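Local coordinates for hypothetical protein (Caulobacter vibrioides, PDB 2QAS) that probably acts as an SspB adaptor that delivers ssrA-tagged proteins to the ClpX unfoldase for degradation, at residues 33-38 with 78-83; 82-85 with 90-93; 111-116 with 120-125. All blocks are in the same frame, centred on the assembly; numbering follows the deposited sequence.

Contact 1 (33-38 with 78-83)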
ATOM      1  N   LYS A  33     -10.528   5.776   8.138  1.00 59.71           N
ATOM      2  CA  LYS A  33     -10.422   5.591   9.585  1.00 63.09           C
ATOM      3  C   LYS A  33     -10.255   6.937  10.261  1.00 63.39           C
ATOM      4  O   LYS A  33     -10.682   7.127  11.395  1.00 64.97           O
ATOM      5  CB  LYS A  33      -9.255   4.658   9.957  1.00 65.69           C
ATOM      6  CG  LYS A  33      -9.569   3.194   9.689  1.00 68.70           C
ATOM      7  CD  LYS A  33      -8.525   2.245  10.245  1.00 71.79           C
ATOM      8  CE  LYS A  33      -8.983   0.789  10.079  1.00 73.81           C
ATOM      9  NZ  LYS A  33      -8.019  -0.212  10.653  1.00 77.62           N
ATOM     10  N   LYS A  34      -9.631   7.877   9.566  1.00 63.79           N
ATOM     11  CA  LYS A  34      -9.475   9.212  10.122  1.00 64.98           C
ATOM     12  C   LYS A  34     -10.830   9.915  10.041  1.00 65.00           C
ATOM     13  O   LYS A  34     -11.168  10.729  10.893  1.00 65.98           O
ATOM     14  CB  LYS A  34      -8.428  10.007   9.335  1.00 66.57           C
ATOM     15  CG  LYS A  34      -7.026   9.426   9.408  1.00 68.24           C
ATOM     16  CD  LYS A  34      -6.010  10.356   8.768  1.00 70.89           C
ATOM     17  CE  LYS A  34      -4.598   9.784   8.859  1.00 72.78           C
ATOM     18  NZ  LYS A  34      -3.569  10.760   8.372  1.00 74.57           N
ATOM     19  N   ALA A  35     -11.604   9.585   9.010  1.00 65.73           N
ATOM     20  CA  ALA A  35     -12.923  10.182   8.815  1.00 66.45           C
ATOM     21  C   ALA A  35     -13.928   9.600   9.800  1.00 67.99           C
ATOM     22  O   ALA A  35     -14.927  10.234  10.130  1.00 69.01           O
ATOM     23  CB  ALA A  35     -13.402   9.943   7.383  1.00 63.55           C
ATOM     24  N   ALA A  36     -13.668   8.381  10.257  1.00 70.29           N
ATOM     25  CA  ALA A  36     -14.561   7.722  11.198  1.00 71.31           C
ATOM     26  C   ALA A  36     -14.234   8.148  12.620  1.00 72.89           C
ATOM     27  O   ALA A  36     -14.983   7.858  13.549  1.00 73.26           O
ATOM     28  CB  ALA A  36     -14.444   6.216  11.060  1.00 69.69           C
ATOM     29  N   ALA A  37     -13.113   8.841  12.784  1.00 75.77           N
ATOM     30  CA  ALA A  37     -12.688   9.315  14.098  1.00 79.41           C
ATOM     31  C   ALA A  37     -13.665  10.365  14.616  1.00 82.20           C
ATOM     32  O   ALA A  37     -14.113  11.235  13.867  1.00 82.32           O
ATOM     33  CB  ALA A  37     -11.279   9.910  14.016  1.00 77.48           C
ATOM     34  N   PRO A  38     -14.002  10.305  15.913  1.00 85.11           N
ATOM     35  CA  PRO A  38     -14.936  11.290  16.475  1.00 86.37           C
ATOM     36  C   PRO A  38     -14.488  12.713  16.128  1.00 87.05           C
ATOM     37  O   PRO A  38     -13.399  13.150  16.517  1.00 86.89           O
ATOM     38  CB  PRO A  38     -14.889  10.994  17.976  1.00 86.64           C
ATOM     39  CG  PRO A  38     -13.493  10.430  18.169  1.00 86.73           C
ATOM     40  CD  PRO A  38     -13.355   9.516  16.977  1.00 86.00           C
ATOM     41  N   HIS A  78     -20.498  16.661   4.044  1.00 54.90           N
ATOM     42  CA  HIS A  78     -21.528  17.247   4.895  1.00 54.22           C
ATOM     43  C   HIS A  78     -22.609  16.291   5.344  1.00 54.29           C
ATOM     44  O   HIS A  78     -23.275  16.553   6.342  1.00 55.14           O
ATOM     45  CB  HIS A  78     -22.218  18.408   4.171  1.00 55.61           C
ATOM     46  CG  HIS A  78     -21.279  19.472   3.705  1.00 58.55           C
ATOM     47  ND1 HIS A  78     -21.155  19.823   2.377  1.00 59.99           N
ATOM     48  CD2 HIS A  78     -20.397  20.242   4.384  1.00 58.82           C
ATOM     49  CE1 HIS A  78     -20.233  20.762   2.256  1.00 61.48           C
ATOM     50  NE2 HIS A  78     -19.757  21.034   3.460  1.00 61.92           N
ATOM     51  N   GLN A  79     -22.805  15.192   4.618  1.00 52.81           N
ATOM     52  CA  GLN A  79     -23.892  14.287   4.978  1.00 50.64           C
ATOM     53  C   GLN A  79     -23.609  12.797   4.985  1.00 48.35           C
ATOM     54  O   GLN A  79     -23.859  12.092   4.005  1.00 47.30           O
ATOM     55  CB  GLN A  79     -25.099  14.580   4.078  1.00 53.56           C
ATOM     56  CG  GLN A  79     -25.673  15.989   4.283  1.00 56.02           C
ATOM     57  CD  GLN A  79     -26.921  16.246   3.456  1.00 58.66           C
ATOM     58  OE1 GLN A  79     -27.872  15.472   3.504  1.00 60.39           O
ATOM     59  NE2 GLN A  79     -26.926  17.338   2.697  1.00 61.10           N
ATOM     60  N   TYR A  80     -23.066  12.332   6.103  1.00 47.25           N
ATOM     61  CA  TYR A  80     -22.776  10.921   6.297  1.00 46.30           C
ATOM     62  C   TYR A  80     -22.755  10.637   7.790  1.00 45.57           C
ATOM     63  O   TYR A  80     -22.293  11.447   8.597  1.00 44.85           O
ATOM     64  CB  TYR A  80     -21.458  10.510   5.656  1.00 45.74           C
ATOM     65  CG  TYR A  80     -20.214  11.037   6.325  1.00 47.61           C
ATOM     66  CD1 TYR A  80     -19.693  12.278   5.988  1.00 47.21           C
ATOM     67  CD2 TYR A  80     -19.510  10.250   7.237  1.00 46.98           C
ATOM     68  CE1 TYR A  80     -18.486  12.725   6.529  1.00 48.11           C
ATOM     69  CE2 TYR A  80     -18.311  10.683   7.781  1.00 48.93           C
ATOM     70  CZ  TYR A  80     -17.800  11.920   7.423  1.00 50.22           C
ATOM     71  OH  TYR A  80     -16.592  12.341   7.949  1.00 52.61           O
ATOM     72  N   TRP A  81     -23.262   9.472   8.152  1.00 44.88           N
ATOM     73  CA  TRP A  81     -23.367   9.103   9.541  1.00 42.82           C
ATOM     74  C   TRP A  81     -22.876   7.701   9.746  1.00 44.08           C
ATOM     75  O   TRP A  81     -22.869   6.890   8.813  1.00 43.48           O
ATOM     76  CB  TRP A  81     -24.836   9.184   9.961  1.00 43.39           C
ATOM     77  CG  TRP A  81     -25.396  10.559   9.878  1.00 42.83           C
ATOM     78  CD1 TRP A  81     -25.416  11.490  10.875  1.00 42.67           C
ATOM     79  CD2 TRP A  81     -25.922  11.209   8.706  1.00 42.24           C
ATOM     80  NE1 TRP A  81     -25.912  12.684  10.397  1.00 47.15           N
ATOM     81  CE2 TRP A  81     -26.229  12.542   9.071  1.00 42.51           C
ATOM     82  CE3 TRP A  81     -26.158  10.795   7.388  1.00 41.19           C
ATOM     83  CZ2 TRP A  81     -26.760  13.468   8.166  1.00 42.61           C
ATOM     84  CZ3 TRP A  81     -26.691  11.718   6.480  1.00 43.85           C
ATOM     85  CH2 TRP A  81     -26.985  13.040   6.876  1.00 44.42           C
ATOM     86  N   ASP A  82     -22.461   7.430  10.980  1.00 44.38           N
ATOM     87  CA  ASP A  82     -22.005   6.115  11.384  1.00 44.26           C
ATOM     88  C   ASP A  82     -21.061   5.422  10.404  1.00 44.89           C
ATOM     89  O   ASP A  82     -21.284   4.278  10.009  1.00 41.82           O
ATOM     90  CB  ASP A  82     -23.235   5.256  11.651  1.00 48.46           C
ATOM     91  CG  ASP A  82     -24.207   5.932  12.626  1.00 57.59           C
ATOM     92  OD1 ASP A  82     -23.800   6.221  13.786  1.00 59.36           O
ATOM     93  OD2 ASP A  82     -25.375   6.187  12.237  1.00 60.72           O
ATOM     94  N   LEU A  83     -20.005   6.123  10.005  1.00 44.89           N
ATOM     95  CA  LEU A  83     -19.018   5.548   9.109  1.00 45.27           C
ATOM     96  C   LEU A  83     -18.297   4.461   9.910  1.00 47.65           C
ATOM     97  O   LEU A  83     -17.713   4.743  10.962  1.00 49.10           O
ATOM     98  CB  LEU A  83     -18.025   6.622   8.674  1.00 43.49           C
ATOM     99  CG  LEU A  83     -16.827   6.149   7.858  1.00 41.98           C
ATOM    100  CD1 LEU A  83     -17.293   5.420   6.622  1.00 43.55           C
ATOM    101  CD2 LEU A  83     -15.984   7.338   7.497  1.00 43.52           C
TER
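Y80 OH donates a weak, long hydrogen bond (3.5 Å) to A35 O. The carbonyl oxygen lies at the edge of the Y80 ring, near its plane. The ring reaches it because CG sits between the backbone N and the carbonyl carbon of Y80 (chi1 70°), and the ring then extends toward helix 16-35. The same hydroxyl, Y80 OH, also comes within 4.0 Å of A35 CB.

L83 supplies the apolar half of the contact. Its CD2 branch lies 3.7 Å from A35 CB. L83 CD2 also approaches the backbone, 3.8 Å from A36 N. The neighbouring A36 CB touches L83 CG at 4.0 Å and also lies against the L83 carbonyl, 3.6 Å from L83 O. A35 thus meets both Y80 and L83. A35 and A36 offer only their CB methyls, and both strand-side residues come close to the backbone between them.

The contact joins the C-terminal part of helix 16-35 and the residues after it to strand 81-85 and the residues leading into it. Beyond it, K33 NZ forms a salt bridge with E87, and K34 NZ bonds to M14 O of the second subunit. Just before Y80, Q79 NE2 bonds to the backbone of the bound peptide, so this part of the chain borders the peptide site.

About 172 Å² is buried in all, and the one hydrogen bond between the segments is long and weak. The two segments are therefore held together mainly by apolar contacts.

Contact 2 (82-85 with 90-93); sequences DLAP and FSVT
The backbones of A84 and S91 are joined in both directions within the antiparallel beta hairpin of strands 81-85 and 89-96. A84 N donates a hydrogen bond to S91 O at 2.9 Å, and the bond is almost straight (177° at the hydrogen). S91 N returns a bond to A84 O at 3.1 Å. A84 and S91 thus form a hydrogen-bonded pair. P85 and F90 follow as a non-hydrogen-bonded pair, in which P85 CA lies against F90 CB. F90 CA-H also points at A84 O, so this oxygen receives a weaker second contact.

The register changes at the other end. D82 has a positive phi of 44°, and it is W81 that makes the backbone bond with T93.

The apolar contacts lie on the side that carries P85 and F90. P85 CB and F90 CB are 4.2 Å apart. The L83 and V92 side chains run alongside each other on this side of the hairpin. The CD1 branch of L83 does the touching, against V92 CG2. L83 CD1 is also 4.1 Å from F90 CD2. V92 CG2 in turn lies at the edge of the F90 ring, in its plane. L32 of helix 16-35 touches both P85 and F90, so this side of the hairpin packs on the helix.

Polar groups gather on the side of A84 and S91. T93 OG1 takes a hydrogen bond from R102 NE on strand 99-106, the next strand of the sheet. D82 also packs on R102. S91 OG is set between the backbone N and the carbonyl carbon of its residue (chi1 58°). This brings S91 OG beside the A84 methyl, 3.8 Å from A84 CB.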
ATOM      1  N   ASP A  82     -22.461   7.430  10.980  1.00 44.38           N
ATOM      2  CA  ASP A  82     -22.005   6.115  11.384  1.00 44.26           C
ATOM      3  C   ASP A  82     -21.061   5.422  10.404  1.00 44.89           C
ATOM      4  O   ASP A  82     -21.284   4.278  10.009  1.00 41.82           O
ATOM      5  CB  ASP A  82     -23.235   5.256  11.651  1.00 48.46           C
ATOM      6  CG  ASP A  82     -24.207   5.932  12.626  1.00 57.59           C
ATOM      7  OD1 ASP A  82     -23.800   6.221  13.786  1.00 59.36           O
ATOM      8  OD2 ASP A  82     -25.375   6.187  12.237  1.00 60.72           O
ATOM      9  N   LEU A  83     -20.005   6.123  10.005  1.00 44.89           N
ATOM     10  CA  LEU A  83     -19.018   5.548   9.109  1.00 45.27           C
ATOM     11  C   LEU A  83     -18.297   4.461   9.910  1.00 47.65           C
ATOM     12  O   LEU A  83     -17.713   4.743  10.962  1.00 49.10           O
ATOM     13  CB  LEU A  83     -18.025   6.622   8.674  1.00 43.49           C
ATOM     14  CG  LEU A  83     -16.827   6.149   7.858  1.00 41.98           C
ATOM     15  CD1 LEU A  83     -17.293   5.420   6.622  1.00 43.55           C
ATOM     16  CD2 LEU A  83     -15.984   7.338   7.497  1.00 43.52           C
ATOM     17  N   ALA A  84     -18.355   3.222   9.429  1.00 48.00           N
ATOM     18  CA  ALA A  84     -17.715   2.100  10.111  1.00 48.70           C
ATOM     19  C   ALA A  84     -16.768   1.390   9.155  1.00 50.51           C
ATOM     20  O   ALA A  84     -17.177   0.497   8.415  1.00 48.89           O
ATOM     21  CB  ALA A  84     -18.758   1.124  10.607  1.00 47.15           C
ATOM     22  N   PRO A  85     -15.488   1.793   9.152  1.00 53.89           N
ATOM     23  CA  PRO A  85     -14.496   1.178   8.266  1.00 58.91           C
ATOM     24  C   PRO A  85     -13.849  -0.083   8.832  1.00 63.69           C
ATOM     25  O   PRO A  85     -12.931  -0.011   9.650  1.00 64.54           O
ATOM     26  CB  PRO A  85     -13.493   2.307   8.038  1.00 56.27           C
ATOM     27  CG  PRO A  85     -13.504   3.022   9.339  1.00 55.06           C
ATOM     28  CD  PRO A  85     -14.970   3.050   9.727  1.00 54.29           C
ATOM     29  N   PHE A  90     -16.124  -1.118   4.211  1.00 59.47           N
ATOM     30  CA  PHE A  90     -16.668  -0.070   5.072  1.00 54.63           C
ATOM     31  C   PHE A  90     -18.161   0.103   4.816  1.00 52.51           C
ATOM     32  O   PHE A  90     -18.654  -0.187   3.717  1.00 49.83           O
ATOM     33  CB  PHE A  90     -15.949   1.271   4.853  1.00 53.37           C
ATOM     34  CG  PHE A  90     -16.216   1.914   3.508  1.00 54.70           C
ATOM     35  CD1 PHE A  90     -15.474   1.556   2.384  1.00 56.22           C
ATOM     36  CD2 PHE A  90     -17.198   2.899   3.374  1.00 54.64           C
ATOM     37  CE1 PHE A  90     -15.702   2.166   1.142  1.00 55.90           C
ATOM     38  CE2 PHE A  90     -17.436   3.515   2.142  1.00 54.56           C
ATOM     39  CZ  PHE A  90     -16.688   3.151   1.024  1.00 56.60           C
ATOM     40  N   SER A  91     -18.887   0.537   5.840  1.00 48.97           N
ATOM     41  CA  SER A  91     -20.312   0.788   5.678  1.00 50.29           C
ATOM     42  C   SER A  91     -20.578   2.208   6.184  1.00 46.93           C
ATOM     43  O   SER A  91     -19.856   2.701   7.052  1.00 44.78           O
ATOM     44  CB  SER A  91     -21.166  -0.277   6.401  1.00 50.16           C
ATOM     45  OG  SER A  91     -20.893  -0.345   7.781  1.00 58.42           O
ATOM     46  N   VAL A  92     -21.587   2.863   5.605  1.00 45.58           N
ATOM     47  CA  VAL A  92     -21.932   4.256   5.924  1.00 45.80           C
ATOM     48  C   VAL A  92     -23.404   4.526   5.659  1.00 45.67           C
ATOM     49  O   VAL A  92     -24.019   3.873   4.818  1.00 45.56           O
ATOM     50  CB  VAL A  92     -21.204   5.276   4.987  1.00 44.13           C
ATOM     51  CG1 VAL A  92     -21.163   6.641   5.625  1.00 42.73           C
ATOM     52  CG2 VAL A  92     -19.822   4.804   4.656  1.00 52.29           C
ATOM     53  N   THR A  93     -23.949   5.523   6.343  1.00 45.18           N
ATOM     54  CA  THR A  93     -25.327   5.918   6.116  1.00 44.49           C
ATOM     55  C   THR A  93     -25.270   7.250   5.381  1.00 46.08           C
ATOM     56  O   THR A  93     -24.598   8.183   5.828  1.00 48.12           O
ATOM     57  CB  THR A  93     -26.083   6.130   7.420  1.00 43.31           C
ATOM     58  OG1 THR A  93     -26.171   4.889   8.123  1.00 44.31           O
ATOM     59  CG2 THR A  93     -27.490   6.657   7.136  1.00 42.99           C
TER

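Contact 3 (111-116 with 120-125)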
ATOM      1  N   THR A 111     -12.743   2.000  -7.292  1.00 57.97           N
ATOM      2  CA  THR A 111     -12.140   2.257  -8.587  1.00 58.08           C
ATOM      3  C   THR A 111     -11.559   3.666  -8.628  1.00 59.10           C
ATOM      4  O   THR A 111     -10.748   3.988  -9.491  1.00 58.68           O
ATOM      5  CB  THR A 111     -13.151   2.088  -9.745  1.00 58.27           C
ATOM      6  OG1 THR A 111     -14.095   3.159  -9.725  1.00 61.86           O
ATOM      7  CG2 THR A 111     -13.898   0.772  -9.616  1.00 60.13           C
ATOM      8  N   ARG A 112     -11.956   4.516  -7.690  1.00 60.28           N
ATOM      9  CA  ARG A 112     -11.417   5.865  -7.688  1.00 61.20           C
ATOM     10  C   ARG A 112     -11.512   6.523  -6.320  1.00 60.61           C
ATOM     11  O   ARG A 112     -12.447   6.266  -5.563  1.00 62.93           O
ATOM     12  CB  ARG A 112     -12.138   6.722  -8.729  1.00 64.01           C
ATOM     13  CG  ARG A 112     -11.372   7.976  -9.102  1.00 68.65           C
ATOM     14  CD  ARG A 112     -12.296   9.145  -9.383  1.00 73.33           C
ATOM     15  NE  ARG A 112     -11.544  10.361  -9.684  1.00 79.32           N
ATOM     16  CZ  ARG A 112     -12.052  11.591  -9.630  1.00 81.95           C
ATOM     17  NH1 ARG A 112     -13.324  11.771  -9.281  1.00 81.61           N
ATOM     18  NH2 ARG A 112     -11.288  12.643  -9.920  1.00 82.03           N
ATOM     19  N   PHE A 113     -10.530   7.362  -6.010  1.00 59.29           N
ATOM     20  CA  PHE A 113     -10.469   8.076  -4.742  1.00 58.86           C
ATOM     21  C   PHE A 113     -10.024   9.498  -5.034  1.00 57.19           C
ATOM     22  O   PHE A 113      -9.069   9.698  -5.778  1.00 56.57           O
ATOM     23  CB  PHE A 113      -9.454   7.430  -3.805  1.00 60.50           C
ATOM     24  CG  PHE A 113      -9.410   8.061  -2.446  1.00 63.15           C
ATOM     25  CD1 PHE A 113     -10.425   7.814  -1.519  1.00 62.45           C
ATOM     26  CD2 PHE A 113      -8.376   8.930  -2.100  1.00 64.00           C
ATOM     27  CE1 PHE A 113     -10.412   8.426  -0.264  1.00 63.76           C
ATOM     28  CE2 PHE A 113      -8.349   9.552  -0.848  1.00 63.75           C
ATOM     29  CZ  PHE A 113      -9.372   9.299   0.073  1.00 65.31           C
ATOM     30  N   TYR A 114     -10.699  10.480  -4.445  1.00 56.03           N
ATOM     31  CA  TYR A 114     -10.353  11.873  -4.693  1.00 55.41           C
ATOM     32  C   TYR A 114     -10.712  12.807  -3.538  1.00 54.58           C
ATOM     33  O   TYR A 114     -11.822  12.764  -3.019  1.00 54.85           O
ATOM     34  CB  TYR A 114     -11.056  12.352  -5.981  1.00 56.82           C
ATOM     35  CG  TYR A 114     -10.645  13.741  -6.434  1.00 57.89           C
ATOM     36  CD1 TYR A 114      -9.313  14.029  -6.723  1.00 58.72           C
ATOM     37  CD2 TYR A 114     -11.579  14.778  -6.537  1.00 60.43           C
ATOM     38  CE1 TYR A 114      -8.908  15.313  -7.102  1.00 62.09           C
ATOM     39  CE2 TYR A 114     -11.184  16.083  -6.916  1.00 60.83           C
ATOM     40  CZ  TYR A 114      -9.845  16.337  -7.197  1.00 62.75           C
ATOM     41  OH  TYR A 114      -9.423  17.598  -7.567  1.00 64.40           O
ATOM     42  N   ASP A 115      -9.757  13.640  -3.134  1.00 53.94           N
ATOM     43  CA  ASP A 115      -9.976  14.623  -2.078  1.00 55.32           C
ATOM     44  C   ASP A 115      -9.701  15.981  -2.717  1.00 57.75           C
ATOM     45  O   ASP A 115      -8.559  16.418  -2.786  1.00 60.67           O
ATOM     46  CB  ASP A 115      -9.009  14.425  -0.911  1.00 52.03           C
ATOM     47  CG  ASP A 115      -9.230  15.440   0.211  1.00 54.52           C
ATOM     48  OD1 ASP A 115      -9.841  16.507  -0.039  1.00 57.81           O
ATOM     49  OD2 ASP A 115      -8.784  15.185   1.350  1.00 52.81           O
ATOM     50  N   PRO A 116     -10.750  16.662  -3.198  1.00 59.21           N
ATOM     51  CA  PRO A 116     -10.674  17.977  -3.847  1.00 60.63           C
ATOM     52  C   PRO A 116      -9.827  19.043  -3.151  1.00 61.54           C
ATOM     53  O   PRO A 116      -9.268  19.909  -3.814  1.00 61.70           O
ATOM     54  CB  PRO A 116     -12.143  18.401  -3.933  1.00 59.22           C
ATOM     55  CG  PRO A 116     -12.841  17.116  -4.130  1.00 60.22           C
ATOM     56  CD  PRO A 116     -12.148  16.198  -3.136  1.00 60.58           C
ATOM     57  N   PHE A 120      -5.718  15.364  -4.279  1.00 66.16           N
ATOM     58  CA  PHE A 120      -5.077  14.062  -4.255  1.00 64.19           C
ATOM     59  C   PHE A 120      -6.050  13.042  -4.832  1.00 63.26           C
ATOM     60  O   PHE A 120      -7.189  12.950  -4.386  1.00 63.67           O
ATOM     61  CB  PHE A 120      -4.692  13.676  -2.825  1.00 63.71           C
ATOM     62  CG  PHE A 120      -4.129  12.294  -2.716  1.00 63.64           C
ATOM     63  CD1 PHE A 120      -4.947  11.220  -2.378  1.00 62.54           C
ATOM     64  CD2 PHE A 120      -2.791  12.049  -3.026  1.00 64.11           C
ATOM     65  CE1 PHE A 120      -4.446   9.920  -2.357  1.00 62.84           C
ATOM     66  CE2 PHE A 120      -2.278  10.751  -3.009  1.00 63.24           C
ATOM     67  CZ  PHE A 120      -3.109   9.683  -2.675  1.00 63.81           C
ATOM     68  N   ALA A 121      -5.604  12.267  -5.814  1.00 63.65           N
ATOM     69  CA  ALA A 121      -6.471  11.275  -6.436  1.00 65.59           C
ATOM     70  C   ALA A 121      -5.800   9.917  -6.628  1.00 66.94           C
ATOM     71  O   ALA A 121      -4.586   9.829  -6.700  1.00 67.15           O
ATOM     72  CB  ALA A 121      -6.960  11.801  -7.777  1.00 64.98           C
ATOM     73  N   LEU A 122      -6.608   8.863  -6.713  1.00 70.21           N
ATOM     74  CA  LEU A 122      -6.119   7.499  -6.923  1.00 73.89           C
ATOM     75  C   LEU A 122      -7.090   6.781  -7.849  1.00 76.96           C
ATOM     76  O   LEU A 122      -8.288   7.033  -7.799  1.00 77.76           O
ATOM     77  CB  LEU A 122      -6.043   6.728  -5.599  1.00 72.26           C
ATOM     78  CG  LEU A 122      -5.027   7.158  -4.541  1.00 73.46           C
ATOM     79  CD1 LEU A 122      -5.221   6.314  -3.290  1.00 72.75           C
ATOM     80  CD2 LEU A 122      -3.608   6.998  -5.075  1.00 71.77           C
ATOM     81  N   GLN A 123      -6.575   5.892  -8.692  1.00 81.89           N
ATOM     82  CA  GLN A 123      -7.413   5.129  -9.615  1.00 87.81           C
ATOM     83  C   GLN A 123      -7.030   3.654  -9.506  1.00 90.09           C
ATOM     84  O   GLN A 123      -5.863   3.310  -9.640  1.00 90.07           O
ATOM     85  CB  GLN A 123      -7.217   5.632 -11.053  1.00 89.62           C
ATOM     86  CG  GLN A 123      -7.522   7.129 -11.245  1.00 94.29           C
ATOM     87  CD  GLN A 123      -7.220   7.638 -12.664  1.00 97.70           C
ATOM     88  OE1 GLN A 123      -7.770   7.135 -13.649  1.00 98.94           O
ATOM     89  NE2 GLN A 123      -6.347   8.644 -12.766  1.00 97.38           N
ATOM     90  N   PHE A 124      -8.009   2.789  -9.252  1.00 94.74           N
ATOM     91  CA  PHE A 124      -7.746   1.359  -9.113  1.00 99.68           C
ATOM     92  C   PHE A 124      -8.456   0.513 -10.161  1.00105.32           C
ATOM     93  O   PHE A 124      -9.029   1.030 -11.121  1.00104.64           O
ATOM     94  CB  PHE A 124      -8.178   0.845  -7.737  1.00 96.98           C
ATOM     95  CG  PHE A 124      -7.844   1.763  -6.603  1.00 95.35           C
ATOM     96  CD1 PHE A 124      -8.695   2.803  -6.262  1.00 94.18           C
ATOM     97  CD2 PHE A 124      -6.690   1.577  -5.862  1.00 94.46           C
ATOM     98  CE1 PHE A 124      -8.403   3.641  -5.200  1.00 93.44           C
ATOM     99  CE2 PHE A 124      -6.389   2.411  -4.799  1.00 94.28           C
ATOM    100  CZ  PHE A 124      -7.248   3.445  -4.466  1.00 93.71           C
ATOM    101  N   SER A 125      -8.415  -0.801  -9.938  1.00113.38           N
ATOM    102  CA  SER A 125      -9.026  -1.805 -10.811  1.00121.15           C
ATOM    103  C   SER A 125      -8.726  -1.549 -12.284  1.00126.34           C
ATOM    104  O   SER A 125      -9.365  -2.123 -13.168  1.00126.82           O
ATOM    105  CB  SER A 125     -10.543  -1.855 -10.591  1.00121.31           C
ATOM    106  OG  SER A 125     -11.127  -2.948 -11.284  1.00121.46           O
TER
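F113 and F120 meet on the packed side of this contact, where their side chains cross obliquely. CG is anti to the backbone N in both F113 (chi1 -176°) and F120 (chi1 175°), and the rings reach each other across the strands. F113 CD2 and F120 CE1 are 4.1 Å apart, each at the edge of the other ring and near its plane. Beside them, F113 CB touches L122 CB at 3.9 Å. F124 adds a third ring. Its CE1 approaches F113 CB, and T111 C and R112 N lie at the edge of the F124 ring, in its plane. V28 of helix 16-35 touches both F113 and F124. Y16 of the second subunit stacks on F120 and bonds through its OH to D115 OD2, which also bonds to H45.

The backbone between the two faces is an antiparallel beta hairpin. F113 and L122 bond in both directions, with L122 N to F113 O at 2.8 Å. D115 N reaches F120 O at 2.9 Å, but the return bond is weak. At the far end F124 N bonds to T111 O. T111 and R112 both face T50 on strand 47-52, a classic beta bulge.

The face of R112, Y114, A121 and Q123 is more exposed. Its close part is at Y114: A121 CB lies at the ring edge, R112 NH2 over one ring face, toward the rim, and P116 N over the opposite face. The loose part is R112 and Q123, whose CG atoms barely meet, R112 CG to Q123 CG being 4.5 Å.

In the fold
Contacts 1 and 2 share D82 and L83 and meet directly, with A36 packed on P85. Both use strand 81-85: contact 1 ties it to the end region of helix 16-35, contact 2 to strand 89-96. Contact 3 belongs to the other sheet, with its centre about 18 Å from that of contact 1 and about 19 Å from that of contact 2. All three are partly buried. Contact 1 is small and mostly apolar. The two hairpins rest on backbone bonds, and each turns an apolar side toward helix 16-35. Contact 3 buries the most surface. Contacts 1 and 3 both reach the second subunit; contact 1 also borders the bound peptide.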